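Local coordinates for protein pumilio homolog 23 (Arabidopsis thaliana, PDB 5WZK) that binds a specific sequence of 18S rRNA through pumilio repeats that pack side by side into a right-handed superhelix, at residues 213-218 and 260-265; 47-52 and 79-84; 381-386 and 424-429. One frame throughout, in Å; residues are numbered along the deposited sequence. Where two conformers were deposited one is given.

Interaction 1: residues 213-218 and 260-265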
loop_
_atom_site.group_PDB
_atom_site.type_symbol
_atom_site.label_atom_id
_atom_site.label_comp_id
_atom_site.label_asym_id
_atom_site.label_seq_id
_atom_site.Cartn_x
_atom_site.Cartn_y
_atom_site.Cartn_z
ATOM N N GLU A 213 23.680 -5.731 -7.261
ATOM C CA GLU A 213 24.639 -6.248 -6.303
ATOM C C GLU A 213 23.974 -6.991 -5.169
ATOM O O GLU A 213 24.538 -7.982 -4.677
ATOM C CB GLU A 213 25.489 -5.116 -5.721
ATOM C CG GLU A 213 26.903 -5.543 -5.318
ATOM C CD GLU A 213 27.756 -6.035 -6.510
ATOM O OE1 GLU A 213 27.376 -5.830 -7.704
ATOM O OE2 GLU A 213 28.827 -6.634 -6.242
ATOM N N ILE A 214 22.793 -6.549 -4.742
ATOM C CA ILE A 214 22.258 -6.961 -3.454
ATOM C C ILE A 214 21.211 -8.061 -3.588
ATOM O O ILE A 214 21.212 -9.002 -2.791
ATOM C CB ILE A 214 21.729 -5.748 -2.651
ATOM C CG1 ILE A 214 20.441 -5.161 -3.202
ATOM C CG2 ILE A 214 22.775 -4.660 -2.623
ATOM C CD1 ILE A 214 20.268 -3.682 -2.806
ATOM N N ILE A 215 20.331 -7.989 -4.593
ATOM C CA ILE A 215 19.341 -9.050 -4.768
ATOM C C ILE A 215 19.992 -10.430 -4.889
ATOM O O ILE A 215 19.495 -11.370 -4.268
ATOM C CB ILE A 215 18.409 -8.723 -5.958
ATOM C CG1 ILE A 215 17.609 -7.450 -5.696
ATOM C CG2 ILE A 215 17.494 -9.904 -6.250
ATOM C CD1 ILE A 215 16.682 -7.073 -6.861
ATOM N N PRO A 216 21.077 -10.613 -5.654
ATOM C CA PRO A 216 21.713 -11.949 -5.648
ATOM C C PRO A 216 22.282 -12.340 -4.286
ATOM O O PRO A 216 22.192 -13.517 -3.895
ATOM C CB PRO A 216 22.803 -11.829 -6.734
ATOM C CG PRO A 216 22.920 -10.364 -7.040
ATOM C CD PRO A 216 21.597 -9.761 -6.745
ATOM N N LEU A 217 22.852 -11.385 -3.542
ATOM C CA LEU A 217 23.235 -11.674 -2.162
ATOM C C LEU A 217 22.048 -12.172 -1.332
ATOM O O LEU A 217 22.182 -13.130 -0.555
ATOM C CB LEU A 217 23.844 -10.434 -1.515
ATOM C CG LEU A 217 25.309 -10.170 -1.848
ATOM C CD1 LEU A 217 25.693 -8.808 -1.346
ATOM C CD2 LEU A 217 26.179 -11.218 -1.226
ATOM N N ILE A 218 20.884 -11.523 -1.459
ATOM C CA ILE A 218 19.744 -11.920 -0.641
ATOM C C ILE A 218 19.226 -13.275 -1.077
ATOM O O ILE A 218 18.771 -14.066 -0.239
ATOM C CB ILE A 218 18.637 -10.854 -0.694
ATOM C CG1 ILE A 218 19.111 -9.560 -0.028
ATOM C CG2 ILE A 218 17.322 -11.373 -0.065
ATOM C CD1 ILE A 218 18.147 -8.405 -0.239
ATOM N N VAL A 260 11.082 -4.216 -7.304
ATOM C CA VAL A 260 12.205 -3.338 -7.607
ATOM C C VAL A 260 13.182 -3.958 -8.587
ATOM O O VAL A 260 14.136 -3.278 -9.004
ATOM C CB VAL A 260 12.946 -2.908 -6.321
ATOM C CG1 VAL A 260 11.966 -2.294 -5.342
ATOM C CG2 VAL A 260 13.660 -4.087 -5.684
ATOM N N ALA A 261 12.979 -5.203 -8.972
ATOM C CA ALA A 261 13.993 -5.900 -9.746
ATOM C C ALA A 261 14.144 -5.270 -11.127
ATOM O O ALA A 261 13.145 -5.050 -11.817
ATOM C CB ALA A 261 13.639 -7.370 -9.877
ATOM N N PRO A 262 15.360 -4.959 -11.555
ATOM C CA PRO A 262 15.581 -4.574 -12.948
ATOM C C PRO A 262 15.171 -5.685 -13.905
ATOM O O PRO A 262 15.021 -6.842 -13.513
ATOM C CB PRO A 262 17.088 -4.317 -13.001
ATOM C CG PRO A 262 17.442 -3.975 -11.617
ATOM C CD PRO A 262 16.587 -4.846 -10.757
ATOM N N GLU A 263 15.012 -5.312 -15.185
ATOM C CA GLU A 263 14.442 -6.217 -16.186
ATOM C C GLU A 263 15.202 -7.540 -16.268
ATOM O O GLU A 263 14.623 -8.613 -16.064
ATOM C CB GLU A 263 14.416 -5.533 -17.552
ATOM C CG GLU A 263 13.733 -6.378 -18.632
ATOM C CD GLU A 263 13.710 -5.697 -19.993
ATOM O OE1 GLU A 263 13.599 -4.453 -20.034
ATOM O OE2 GLU A 263 13.810 -6.410 -21.018
ATOM N N SER A 264 16.506 -7.480 -16.573
ATOM C CA SER A 264 17.306 -8.697 -16.751
ATOM C C SER A 264 17.145 -9.650 -15.583
ATOM O O SER A 264 17.059 -10.872 -15.763
ATOM C CB SER A 264 18.781 -8.340 -16.918
ATOM O OG SER A 264 19.154 -7.288 -16.036
ATOM N N LEU A 265 17.078 -9.097 -14.379
ATOM C CA LEU A 265 16.952 -9.877 -13.158
ATOM C C LEU A 265 15.525 -10.386 -12.961
ATOM O O LEU A 265 15.319 -11.514 -12.487
ATOM C CB LEU A 265 17.412 -9.004 -11.994
ATOM C CG LEU A 265 17.784 -9.621 -10.666
ATOM C CD1 LEU A 265 18.808 -8.746 -10.038
ATOM C CD2 LEU A 265 16.543 -9.712 -9.786
#
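Ile215 and Leu265 carry this junction of the pumilio superhelix, where Ile215 of pumilio repeat 4 meets Leu265 of repeat 5. Of the 165 Å² buried between the segments, Ile215 gives 77 Å² and Leu265 50 Å²; Val260 is a distant third. Helix 208-219 presents Ile215 to the turn between helices 248-260 and 263-274, in which Pro262 takes the N-cap position. All atoms meeting here are aliphatic carbons, and every touching residue is buried. The two main side chains cross at a slant. Ile215 CD1 lies anti to its own CA (chi2 179°), an extended branch that reaches the turn and comes to 4.1 Å from the CA of Ala261. The same methyl grazes Val260 CG2 at 4.4 Å, so one branch spans the helix end and the start of the turn. Leu265 has its CG anti to the backbone N (chi1 -162°); both of its methyls meet Ile215, CD1 at CB and CD2 at CG2. Pro216 adds its CD, 4.4 Å from CD1 of Leu265. Phe231 touches both Pro216 and Leu265, while Ile257 of helix 248-260 also covers Ile215. The closest approach is methyl to methyl, Ile215 CG2 to Leu265 CD2 at 3.7 Å.

Interaction 2: residues 47-52 and 79-84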
loop_
_atom_site.group_PDB
_atom_site.type_symbol
_atom_site.label_atom_id
_atom_site.label_comp_id
_atom_site.label_asym_id
_atom_site.label_seq_id
_atom_site.Cartn_x
_atom_site.Cartn_y
_atom_site.Cartn_z
ATOM N N GLU A 47 23.796 15.725 29.040
ATOM C CA GLU A 47 25.080 15.533 29.716
ATOM C C GLU A 47 24.963 14.609 30.922
ATOM O O GLU A 47 25.857 13.793 31.182
ATOM C CB GLU A 47 25.658 16.874 30.162
ATOM C CG GLU A 47 26.246 17.735 29.057
ATOM C CD GLU A 47 26.999 18.938 29.615
ATOM O OE1 GLU A 47 27.713 18.781 30.636
ATOM O OE2 GLU A 47 26.864 20.041 29.039
ATOM N N GLU A 48 23.865 14.710 31.669
ATOM C CA GLU A 48 23.681 13.846 32.829
ATOM C C GLU A 48 23.608 12.361 32.471
ATOM O O GLU A 48 23.540 11.516 33.369
ATOM C CB GLU A 48 22.426 14.263 33.601
ATOM C CG GLU A 48 22.596 15.555 34.379
ATOM C CD GLU A 48 23.721 15.471 35.402
ATOM O OE1 GLU A 48 23.697 14.541 36.252
ATOM O OE2 GLU A 48 24.631 16.330 35.344
ATOM N N THR A 49 23.624 12.025 31.176
ATOM C CA THR A 49 23.608 10.634 30.738
ATOM C C THR A 49 24.979 10.113 30.350
ATOM O O THR A 49 25.096 8.921 30.051
ATOM C CB THR A 49 22.682 10.436 29.539
ATOM O OG1 THR A 49 23.345 10.902 28.357
ATOM C CG2 THR A 49 21.371 11.184 29.722
ATOM N N ARG A 50 26.003 10.967 30.323
ATOM C CA ARG A 50 27.342 10.530 29.935
ATOM C C ARG A 50 27.806 9.373 30.811
ATOM O O ARG A 50 27.849 9.486 32.040
ATOM C CB ARG A 50 28.323 11.693 30.035
ATOM C CG ARG A 50 28.818 12.206 28.696
ATOM C CD ARG A 50 27.776 13.104 28.009
ATOM N NE ARG A 50 28.215 13.558 26.683
ATOM C CZ ARG A 50 28.926 14.667 26.456
ATOM N NH1 ARG A 50 29.288 15.456 27.467
ATOM N NH2 ARG A 50 29.288 14.988 25.214
ATOM N N GLY A 51 28.133 8.250 30.174
ATOM C CA GLY A 51 28.635 7.096 30.879
ATOM C C GLY A 51 27.589 6.186 31.478
ATOM O O GLY A 51 27.950 5.171 32.089
ATOM N N ARG A 52 26.312 6.510 31.355
ATOM C CA ARG A 52 25.273 5.560 31.710
ATOM C C ARG A 52 24.145 5.643 30.702
ATOM O O ARG A 52 22.958 5.608 31.053
ATOM C CB ARG A 52 24.777 5.779 33.135
ATOM C CG ARG A 52 24.863 7.200 33.580
ATOM C CD ARG A 52 24.477 7.319 35.035
ATOM N NE ARG A 52 24.129 8.696 35.355
ATOM C CZ ARG A 52 23.405 9.049 36.405
ATOM N NH1 ARG A 52 22.957 8.106 37.229
ATOM N NH2 ARG A 52 23.125 10.334 36.621
ATOM N N CYS A 79 24.317 15.190 18.605
ATOM C CA CYS A 79 25.449 14.464 18.056
ATOM C C CYS A 79 26.384 14.015 19.152
ATOM O O CYS A 79 27.029 12.975 19.026
ATOM C CB CYS A 79 26.187 15.322 17.031
ATOM S SG CYS A 79 25.140 15.688 15.599
ATOM N N SER A 80 26.477 14.778 20.232
ATOM C CA SER A 80 27.304 14.333 21.343
ATOM C C SER A 80 26.708 13.089 21.988
ATOM O O SER A 80 27.438 12.165 22.369
ATOM C CB SER A 80 27.466 15.464 22.361
ATOM O OG SER A 80 27.896 16.658 21.731
ATOM N N PHE A 81 25.380 13.039 22.097
ATOM C CA PHE A 81 24.738 11.880 22.701
ATOM C C PHE A 81 24.940 10.642 21.838
ATOM O O PHE A 81 25.301 9.567 22.341
ATOM C CB PHE A 81 23.249 12.150 22.922
ATOM C CG PHE A 81 22.513 10.959 23.429
ATOM C CD1 PHE A 81 22.663 10.553 24.745
ATOM C CD2 PHE A 81 21.709 10.212 22.583
ATOM C CE1 PHE A 81 22.012 9.423 25.211
ATOM C CE2 PHE A 81 21.055 9.086 23.045
ATOM C CZ PHE A 81 21.206 8.692 24.362
ATOM N N ILE A 82 24.726 10.787 20.525
ATOM C CA ILE A 82 24.988 9.697 19.595
ATOM C C ILE A 82 26.445 9.263 19.667
ATOM O O ILE A 82 26.751 8.067 19.697
ATOM C CB ILE A 82 24.600 10.120 18.176
ATOM C CG1 ILE A 82 23.101 10.407 18.126
ATOM C CG2 ILE A 82 25.030 9.058 17.190
ATOM C CD1 ILE A 82 22.610 10.862 16.759
ATOM N N ARG A 83 27.365 10.228 19.699
ATOM C CA ARG A 83 28.782 9.892 19.768
ATOM C C ARG A 83 29.116 9.139 21.047
ATOM O O ARG A 83 29.947 8.226 21.033
ATOM C CB ARG A 83 29.639 11.151 19.668
ATOM C CG ARG A 83 30.257 11.417 18.290
ATOM C CD ARG A 83 31.511 12.307 18.449
ATOM N NE ARG A 83 31.623 12.865 19.802
ATOM C CZ ARG A 83 31.270 14.108 20.139
ATOM N NH1 ARG A 83 30.787 14.939 19.216
ATOM N NH2 ARG A 83 31.403 14.524 21.399
ATOM N N ASN A 84 28.485 9.501 22.166
ATOM C CA ASN A 84 28.884 8.890 23.428
ATOM C C ASN A 84 28.206 7.557 23.653
ATOM O O ASN A 84 28.751 6.705 24.358
ATOM C CB ASN A 84 28.578 9.814 24.597
ATOM C CG ASN A 84 29.626 10.885 24.779
ATOM O OD1 ASN A 84 30.444 10.814 25.696
ATOM N ND2 ASN A 84 29.611 11.886 23.904
#
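In the loop between helices 35-47 and 53-58, built of two overlapping beta turns, Arg50 reaches across to Asn84 and Ser80 on helix 75-85, while Thr49 meets Phe81. A type I turn from Glu47 to Arg50 overlaps a type II turn from Thr49 to Arg52. Arg50 buries 77 Å², more than any other residue here. Its chain bends at chi2 (78°), where CD turns aside. The Arg50 and Asn84 side chains cross obliquely, with guanidinium and amide planes 43° apart. Arg50 NH2 comes to 3.4 Å from Asn84 ND2, but both are donors, so this is proximity without a bond. Asn84 ND2 instead donates within its own helix, to Ser80 O at 2.7 Å, with an N-H...O angle of 160°. Asn84 N reaches that same oxygen from the opposite face of its plane. Arg50 NH2 and Arg83 NH2 stand 4.4 Å apart, a like-charge approach that would be expected to be mildly unfavourable. Deeper in, Thr49 OG1 lies in the plane of the Phe81 ring at its edge, 3.7 Å from CD1, while it hydrogen-bonds to Leu46 O. Phe81 also touches Glu53 of helix 53-58. Gly51, with its positive phi, fills the third position of the second turn, as is typical of a type II turn, here joining successive helices in a pumilio-repeat solenoid.

Interaction 3: residues 381-386 and 424-429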
loop_
_atom_site.group_PDB
_atom_site.type_symbol
_atom_site.label_atom_id
_atom_site.label_comp_id
_atom_site.label_asym_id
_atom_site.label_seq_id
_atom_site.Cartn_x
_atom_site.Cartn_y
_atom_site.Cartn_z
ATOM N N TRP A 381 -28.796 -18.935 -6.502
ATOM C CA TRP A 381 -28.270 -17.708 -5.921
ATOM C C TRP A 381 -28.463 -16.547 -6.889
ATOM O O TRP A 381 -28.027 -16.606 -8.047
ATOM C CB TRP A 381 -26.788 -17.878 -5.586
ATOM C CG TRP A 381 -26.215 -16.737 -4.815
ATOM C CD1 TRP A 381 -26.026 -16.675 -3.463
ATOM C CD2 TRP A 381 -25.756 -15.484 -5.342
ATOM N NE1 TRP A 381 -25.477 -15.464 -3.116
ATOM C CE2 TRP A 381 -25.302 -14.712 -4.250
ATOM C CE3 TRP A 381 -25.684 -14.940 -6.628
ATOM C CZ2 TRP A 381 -24.785 -13.418 -4.409
ATOM C CZ3 TRP A 381 -25.177 -13.658 -6.783
ATOM C CH2 TRP A 381 -24.733 -12.911 -5.677
ATOM N N GLU A 382 -29.101 -15.483 -6.415
ATOM C CA GLU A 382 -29.293 -14.298 -7.240
ATOM C C GLU A 382 -28.607 -13.064 -6.695
ATOM O O GLU A 382 -28.150 -12.231 -7.480
ATOM C CB GLU A 382 -30.773 -13.959 -7.390
ATOM C CG GLU A 382 -31.639 -15.007 -8.015
ATOM C CD GLU A 382 -33.052 -14.493 -8.162
ATOM O OE1 GLU A 382 -33.199 -13.248 -8.250
ATOM O OE2 GLU A 382 -34.000 -15.313 -8.164
ATOM N N TRP A 383 -28.560 -12.912 -5.373
ATOM C CA TRP A 383 -28.174 -11.665 -4.721
ATOM C C TRP A 383 -27.816 -12.005 -3.283
ATOM O O TRP A 383 -27.851 -13.167 -2.876
ATOM C CB TRP A 383 -29.306 -10.631 -4.806
ATOM C CG TRP A 383 -28.958 -9.146 -4.536
ATOM C CD1 TRP A 383 -29.357 -8.385 -3.462
ATOM C CD2 TRP A 383 -28.206 -8.259 -5.384
ATOM N NE1 TRP A 383 -28.885 -7.093 -3.585
ATOM C CE2 TRP A 383 -28.180 -6.990 -4.755
ATOM C CE3 TRP A 383 -27.542 -8.418 -6.606
ATOM C CZ2 TRP A 383 -27.517 -5.892 -5.311
ATOM C CZ3 TRP A 383 -26.884 -7.331 -7.152
ATOM C CH2 TRP A 383 -26.874 -6.080 -6.504
ATOM N N ALA A 384 -27.470 -10.978 -2.514
ATOM C CA ALA A 384 -27.207 -11.121 -1.081
ATOM C C ALA A 384 -27.692 -9.856 -0.375
ATOM O O ALA A 384 -26.914 -8.931 -0.101
ATOM C CB ALA A 384 -25.721 -11.368 -0.820
ATOM N N PRO A 385 -28.988 -9.782 -0.057
ATOM C CA PRO A 385 -29.593 -8.481 0.264
ATOM C C PRO A 385 -29.008 -7.861 1.526
ATOM O O PRO A 385 -28.758 -8.545 2.523
ATOM C CB PRO A 385 -31.080 -8.814 0.430
ATOM C CG PRO A 385 -31.268 -10.103 -0.305
ATOM C CD PRO A 385 -29.988 -10.860 -0.091
ATOM N N GLY A 386 -28.773 -6.546 1.453
ATOM C CA GLY A 386 -28.226 -5.767 2.545
ATOM C C GLY A 386 -26.818 -6.117 2.968
ATOM O O GLY A 386 -26.386 -5.667 4.034
ATOM N N THR A 424 -29.357 0.432 -7.386
ATOM C CA THR A 424 -29.225 1.418 -6.321
ATOM C C THR A 424 -28.504 0.828 -5.113
ATOM O O THR A 424 -27.709 1.520 -4.468
ATOM C CB THR A 424 -30.591 1.990 -5.930
ATOM O OG1 THR A 424 -31.273 1.067 -5.086
ATOM C CG2 THR A 424 -31.440 2.266 -7.170
ATOM N N GLU A 425 -28.748 -0.446 -4.796
ATOM C CA GLU A 425 -27.946 -1.104 -3.767
ATOM C C GLU A 425 -26.451 -1.019 -4.093
ATOM O O GLU A 425 -25.627 -0.749 -3.208
ATOM C CB GLU A 425 -28.380 -2.562 -3.604
ATOM C CG GLU A 425 -29.429 -2.805 -2.522
ATOM C CD GLU A 425 -29.249 -4.159 -1.825
ATOM O OE1 GLU A 425 -28.110 -4.478 -1.398
ATOM O OE2 GLU A 425 -30.241 -4.914 -1.707
ATOM N N THR A 426 -26.088 -1.211 -5.367
ATOM C CA THR A 426 -24.686 -1.139 -5.768
ATOM C C THR A 426 -24.116 0.272 -5.608
ATOM O O THR A 426 -22.950 0.441 -5.235
ATOM C CB THR A 426 -24.542 -1.613 -7.214
ATOM O OG1 THR A 426 -25.232 -2.854 -7.382
ATOM C CG2 THR A 426 -23.085 -1.807 -7.583
ATOM N N ALA A 427 -24.902 1.302 -5.921
ATOM C CA ALA A 427 -24.354 2.650 -5.818
ATOM C C ALA A 427 -24.189 3.063 -4.369
ATOM O O ALA A 427 -23.280 3.839 -4.045
ATOM C CB ALA A 427 -25.239 3.649 -6.558
ATOM N N LYS A 428 -25.054 2.549 -3.494
ATOM C CA LYS A 428 -24.988 2.820 -2.071
ATOM C C LYS A 428 -23.909 2.007 -1.366
ATOM O O LYS A 428 -23.683 2.227 -0.175
ATOM C CB LYS A 428 -26.344 2.530 -1.421
ATOM C CG LYS A 428 -27.506 3.351 -1.967
ATOM C CD LYS A 428 -28.783 3.184 -1.144
ATOM C CE LYS A 428 -29.975 3.854 -1.853
ATOM N NZ LYS A 428 -31.285 3.854 -1.105
ATOM N N ASP A 429 -23.270 1.064 -2.055
ATOM C CA ASP A 429 -22.214 0.248 -1.476
ATOM C C ASP A 429 -20.872 0.863 -1.834
ATOM O O ASP A 429 -20.614 1.159 -3.005
ATOM C CB ASP A 429 -22.296 -1.192 -1.990
ATOM C CG ASP A 429 -21.228 -2.105 -1.376
ATOM O OD1 ASP A 429 -20.013 -1.950 -1.684
ATOM O OD2 ASP A 429 -21.619 -2.982 -0.571
#
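Trp383 and Glu425 supply most of the 177 Å² buried here, with 59 and 75 Å² respectively, and their contact divides into a close-packed side and a looser one. Glu425 and Thr426 lie in pumilio repeat 7, against which the loop between helices 369-373 and 391-400 packs. On the packed side the buried indole extends from this loop with CG anti to the backbone N and turns its rim toward helix 420-427. Thr426 OG1, hydrogen-bonded to Tyr422 O, lies at the ring edge, 3.7 Å from Trp383 CH2, and CZ2 of Trp383 is 3.8 Å from Glu425 CB. Farther along the same rim, Trp383 NE1 donates to Glu425 OE2 at 3.2 Å with an N-H...O angle of 156°. The acceptor lies near the indole plane, but the donor reaches OE2 from above the carboxylate, 64° out of its plane; the two planes are 82° apart. The indole N-H would be expected to support a negative charge on Glu425. The looser side is formed by exposed Pro385 and Gly386: Glu425 OE2 is 4.1 Å from Pro385 CA, and Glu425 OE1 is 3.6 Å from Gly386 N. The nearest atom of the bound RNA is about 6 Å from the contact. Around the indole, Tyr422 of helix 420-427 stacks on the ring, Phe368 meets it edge-to-face and Pro364 of helix 362-367 adds a further touch, which places Trp383 between these two helices in an all-helical surrounding without strands.

Overall arrangement
The three contacts follow one another along the curved chain and share no element; their centres lie between about 40 and 63 Å apart, and interaction 3 is across the chain's centre from the other two. Interaction 1 is core: its touching residues are all buried and its chemistry is purely aliphatic. Interactions 2 and 3 are partly buried, each setting a loop against a helix, and both bring in polar groups. They differ in what those groups do: interaction 2 crosses its interface with an arginine facing other donors, whereas interaction 3 has a true indole-to-carboxylate hydrogen bond. Interaction 3 also lies nearest the RNA, about 6 Å between nearest atoms against about 12 Å for the others.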